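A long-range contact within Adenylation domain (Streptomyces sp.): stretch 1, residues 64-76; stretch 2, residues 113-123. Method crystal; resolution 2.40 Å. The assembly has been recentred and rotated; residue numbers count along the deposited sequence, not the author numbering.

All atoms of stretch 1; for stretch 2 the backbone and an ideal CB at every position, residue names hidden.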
# COMPACT_ATOMS: atom_id res chain seq x y z
N GLY A 64 -11.34 26.36 -14.03
CA GLY A 64 -12.12 25.39 -14.77
C GLY A 64 -11.85 23.94 -14.39
O GLY A 64 -11.52 23.11 -15.23
N VAL A 65 -11.96 23.65 -13.10
CA VAL A 65 -12.04 22.27 -12.67
C VAL A 65 -13.48 22.02 -12.23
O VAL A 65 -14.07 22.86 -11.54
CB VAL A 65 -11.07 21.98 -11.53
CG1 VAL A 65 -11.34 20.61 -10.95
CG2 VAL A 65 -9.64 22.09 -12.04
N ARG A 66 -14.06 20.90 -12.64
CA ARG A 66 -15.45 20.58 -12.32
C ARG A 66 -15.58 19.26 -11.56
O ARG A 66 -14.67 18.43 -11.59
CB ARG A 66 -16.29 20.52 -13.60
CG ARG A 66 -16.68 21.89 -14.10
CD ARG A 66 -17.14 22.75 -12.94
NE ARG A 66 -17.47 24.10 -13.35
CZ ARG A 66 -16.60 25.11 -13.37
NH1 ARG A 66 -15.34 24.91 -12.99
NH2 ARG A 66 -16.99 26.31 -13.76
N LYS A 67 -16.71 19.05 -10.90
CA LYS A 67 -16.98 17.77 -10.26
C LYS A 67 -16.76 16.63 -11.27
O LYS A 67 -17.06 16.77 -12.45
CB LYS A 67 -18.41 17.73 -9.70
CG LYS A 67 -18.88 16.35 -9.25
CD LYS A 67 -19.94 16.47 -8.15
CE LYS A 67 -21.32 16.80 -8.72
NZ LYS A 67 -21.77 15.75 -9.68
N GLY A 68 -16.18 15.52 -10.82
CA GLY A 68 -15.94 14.39 -11.71
C GLY A 68 -14.70 14.56 -12.56
O GLY A 68 -14.34 13.66 -13.31
N ASP A 69 -14.05 15.71 -12.46
CA ASP A 69 -12.76 15.91 -13.13
C ASP A 69 -11.60 15.27 -12.37
O ASP A 69 -11.69 14.97 -11.18
CB ASP A 69 -12.47 17.40 -13.31
CG ASP A 69 -13.20 18.01 -14.50
OD1 ASP A 69 -13.75 17.26 -15.34
OD2 ASP A 69 -13.21 19.26 -14.60
N ARG A 70 -10.48 15.12 -13.08
CA ARG A 70 -9.34 14.41 -12.55
C ARG A 70 -8.14 15.35 -12.58
O ARG A 70 -7.81 15.91 -13.62
CB ARG A 70 -9.11 13.14 -13.37
CG ARG A 70 -10.29 12.18 -13.26
CD ARG A 70 -9.91 10.79 -13.66
NE ARG A 70 -9.69 10.48 -15.06
CZ ARG A 70 -10.57 9.83 -15.84
NH1 ARG A 70 -11.70 9.36 -15.34
NH2 ARG A 70 -10.27 9.59 -17.11
N VAL A 71 -7.51 15.56 -11.42
CA VAL A 71 -6.41 16.49 -11.36
C VAL A 71 -5.15 15.83 -10.82
O VAL A 71 -5.15 15.22 -9.75
CB VAL A 71 -6.76 17.73 -10.51
CG1 VAL A 71 -5.60 18.70 -10.53
CG2 VAL A 71 -8.01 18.42 -11.05
N ALA A 72 -4.06 15.95 -11.59
CA ALA A 72 -2.79 15.39 -11.19
C ALA A 72 -2.22 16.16 -10.01
O ALA A 72 -2.36 17.38 -9.93
CB ALA A 72 -1.82 15.40 -12.33
N LEU A 73 -1.56 15.44 -9.11
CA LEU A 73 -0.87 16.08 -8.00
C LEU A 73 0.57 15.60 -8.01
O LEU A 73 0.83 14.41 -7.91
CB LEU A 73 -1.55 15.77 -6.67
CG LEU A 73 -0.81 16.33 -5.44
CD1 LEU A 73 -0.88 17.85 -5.45
CD2 LEU A 73 -1.34 15.78 -4.12
N ARG A 74 1.50 16.54 -8.13
CA ARG A 74 2.92 16.20 -8.16
C ARG A 74 3.74 17.10 -7.23
O ARG A 74 4.18 18.18 -7.63
CB ARG A 74 3.46 16.28 -9.59
CG ARG A 74 4.88 15.83 -9.70
CD ARG A 74 5.42 16.01 -11.10
NE ARG A 74 6.72 15.35 -11.24
CZ ARG A 74 7.88 15.85 -10.80
NH1 ARG A 74 7.92 17.02 -10.18
NH2 ARG A 74 9.00 15.17 -10.98
N MET A 75 3.93 16.65 -5.99
CA MET A 75 4.56 17.44 -4.93
C MET A 75 5.24 16.57 -3.89
O MET A 75 4.76 15.50 -3.56
CB MET A 75 3.53 18.30 -4.17
CG MET A 75 2.85 19.39 -4.94
SD MET A 75 2.31 20.66 -3.77
CE MET A 75 0.78 21.16 -4.55
N PRO A 76 6.34 17.06 -3.32
CA PRO A 76 6.92 16.39 -2.16
C PRO A 76 5.92 16.36 -1.00
O PRO A 76 5.08 17.26 -0.94
CB PRO A 76 8.14 17.26 -1.83
CG PRO A 76 7.80 18.61 -2.40
CD PRO A 76 7.06 18.30 -3.67
N UNK A 113 -3.04 8.69 -19.74
CA UNK A 113 -4.02 7.63 -19.48
C UNK A 113 -5.18 8.13 -18.62
O UNK A 113 -6.34 7.80 -18.85
CB UNK A 113 -3.34 6.44 -18.79
N UNK A 114 -4.88 8.94 -17.62
CA UNK A 114 -5.92 9.39 -16.72
C UNK A 114 -6.65 10.62 -17.26
O UNK A 114 -7.72 10.98 -16.76
CB UNK A 114 -5.32 9.69 -15.35
N UNK A 115 -6.08 11.24 -18.28
CA UNK A 115 -6.69 12.42 -18.90
C UNK A 115 -7.01 13.48 -17.85
O UNK A 115 -8.17 13.82 -17.63
CB UNK A 115 -7.96 12.03 -19.66
N UNK A 116 -5.99 13.99 -17.17
CA UNK A 116 -6.26 15.01 -16.18
C UNK A 116 -6.48 16.38 -16.84
O UNK A 116 -5.82 16.72 -17.80
CB UNK A 116 -5.11 15.08 -15.17
N UNK A 117 -7.45 17.13 -16.32
CA UNK A 117 -7.77 18.48 -16.80
C UNK A 117 -6.77 19.52 -16.34
O UNK A 117 -6.80 20.65 -16.81
CB UNK A 117 -9.17 18.89 -16.33
N UNK A 118 -5.91 19.15 -15.38
CA UNK A 118 -4.95 20.07 -14.79
C UNK A 118 -3.91 19.32 -13.97
O UNK A 118 -4.08 18.14 -13.69
CB UNK A 118 -5.67 21.10 -13.92
N UNK A 119 -2.84 20.01 -13.58
CA UNK A 119 -1.86 19.43 -12.65
C UNK A 119 -1.57 20.40 -11.49
O UNK A 119 -1.47 21.62 -11.69
CB UNK A 119 -0.56 19.09 -13.39
N UNK A 120 -1.46 19.88 -10.27
CA UNK A 120 -1.09 20.72 -9.14
C UNK A 120 0.29 20.33 -8.62
O UNK A 120 0.55 19.15 -8.36
CB UNK A 120 -2.13 20.61 -8.03
N UNK A 121 1.15 21.33 -8.46
CA UNK A 121 2.56 21.12 -8.10
C UNK A 121 3.39 21.53 -9.31
O UNK A 121 2.81 22.00 -10.29
CB UNK A 121 2.84 19.67 -7.70
N UNK A 122 4.71 21.37 -9.28
CA UNK A 122 5.46 21.59 -10.52
C UNK A 122 5.79 20.27 -11.20
O UNK A 122 5.96 19.26 -10.56
CB UNK A 122 6.75 22.37 -10.24
N UNK A 123 5.81 20.28 -12.53
CA UNK A 123 6.25 19.15 -13.35
C UNK A 123 7.76 18.99 -13.39
O UNK A 123 8.38 19.10 -14.47
CB UNK A 123 5.72 19.31 -14.78

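Position 113 lies in a helix, and an ideal CB there finds nothing of stretch 1 within reach; the contact sets no preference. It is Asp 113, bonded elsewhere in the structure.

At 114 the carbonyl O accepts from Arg 70 NE at 2.6 Å and from Arg 70 NH2 at 2.9 Å, while CB points sideways, 4.4 Å from Arg 70 NE. Many side chains would do, though a positive charge beside the guanidinium would be unwelcome. Ser 114 hydrogen-bonds through OG elsewhere in the structure, so its part here is the carbonyl.

Position 115 has positive phi (53°), which glycine, asparagine or aspartate tolerate best. Its CB is 4.2 Å from Arg 70 NH2, so an acceptor would also be reasonable. Gln 115 brings OE1 to 2.9 Å from NH2 of Arg 70, but the angle is too poor for a hydrogen bond. A water links its carbonyl O to Arg 70 N.

The CB of 116 sits tightly, 3.2 Å from Arg 70 O, with Ala 72 beyond; a modest apolar side chain fits. Val 116 places CG2 4.0 Å from Ala 72 CB.

Position 117 points toward stretch 1, and its N donates to Arg 70 O (3.0 Å). Asp 69 OD2 lies 4.4 Å from its CB, so a polar donor could be argued as well as an aliphatic group. The choice is Val 117, whose CG2 lies 4.0 Å from Val 65 CG2.

The CB of 118 is 4.2 Å from Val 71 CG1 and 4.5 Å from Val 65 CG2, calling for a small or medium apolar group. Ala 118 takes the smallest; its O accepts from Ala 72 N at 3.0 Å.

At 119 and 120 the two strands pair in parallel with Ala 72 and Leu 73. Position 119 turns to the other face, beside Ala 72, whose short side chain leaves room for a larger apolar one. Leu 119 brings CG to 3.7 Å from Ala 72 CB.

Position 120 returns to the face of Val 71 and Leu 73, with Met 75 CE near: apolar, with valine, isoleucine or leucine all plausible. Val 120 puts CG1 3.5 Å from Met 75 CE. Its N donates to Ala 72 O (2.7 Å), its O accepts from Arg 74 N (2.8 Å).

Position 121 has one answer. A CB would fall 2.0 Å from Arg 74 O and 2.8 Å from Met 75 CG, and the backbone angles already demand glycine: Gly 121.

Position 122 points away, leaving identity loose; Asp 122 offers its backbone O to Arg 74 NH1 (3.0 Å). CB of 123 points away, 4.9 Å from Arg 74 CD, and leaves the choice open; Pro 123 sets its C over one face of the Arg 74 guanidinium, 3.8 Å from Arg 74 NH1. Both are poorly ordered.

Stretch 2, residues 113-123: DSQVVALVGDP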
# COMPACT_ATOMS: atom_id res chain seq x y z
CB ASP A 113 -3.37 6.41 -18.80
CG ASP A 113 -4.30 5.19 -18.75
OD1 ASP A 113 -4.67 4.68 -19.83
OD2 ASP A 113 -4.64 4.73 -17.64
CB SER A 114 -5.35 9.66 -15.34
OG SER A 114 -4.34 10.64 -15.41
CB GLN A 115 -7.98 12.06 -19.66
CG GLN A 115 -7.93 10.79 -20.54
CD GLN A 115 -9.33 10.20 -20.78
OE1 GLN A 115 -9.82 9.39 -19.98
NE2 GLN A 115 -9.97 10.61 -21.87
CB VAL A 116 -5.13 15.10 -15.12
CG1 VAL A 116 -4.98 13.77 -14.40
CG2 VAL A 116 -3.83 15.50 -15.76
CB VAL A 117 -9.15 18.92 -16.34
CG1 VAL A 117 -10.15 17.84 -16.58
CG2 VAL A 117 -9.13 19.27 -14.85
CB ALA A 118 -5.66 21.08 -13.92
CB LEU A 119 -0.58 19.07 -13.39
CG LEU A 119 0.47 18.27 -12.60
CD1 LEU A 119 1.18 17.27 -13.50
CD2 LEU A 119 1.49 19.18 -11.93
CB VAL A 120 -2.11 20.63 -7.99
CG1 VAL A 120 -1.77 21.62 -6.90
CG2 VAL A 120 -3.50 20.91 -8.50
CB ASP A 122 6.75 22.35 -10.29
CG ASP A 122 7.28 22.95 -11.56
OD1 ASP A 122 8.35 22.50 -12.03
OD2 ASP A 122 6.60 23.85 -12.11
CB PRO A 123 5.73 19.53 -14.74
CG PRO A 123 5.29 21.01 -14.62
CD PRO A 123 4.83 21.10 -13.25
O HOH W 1 -10.34 14.62 -15.90
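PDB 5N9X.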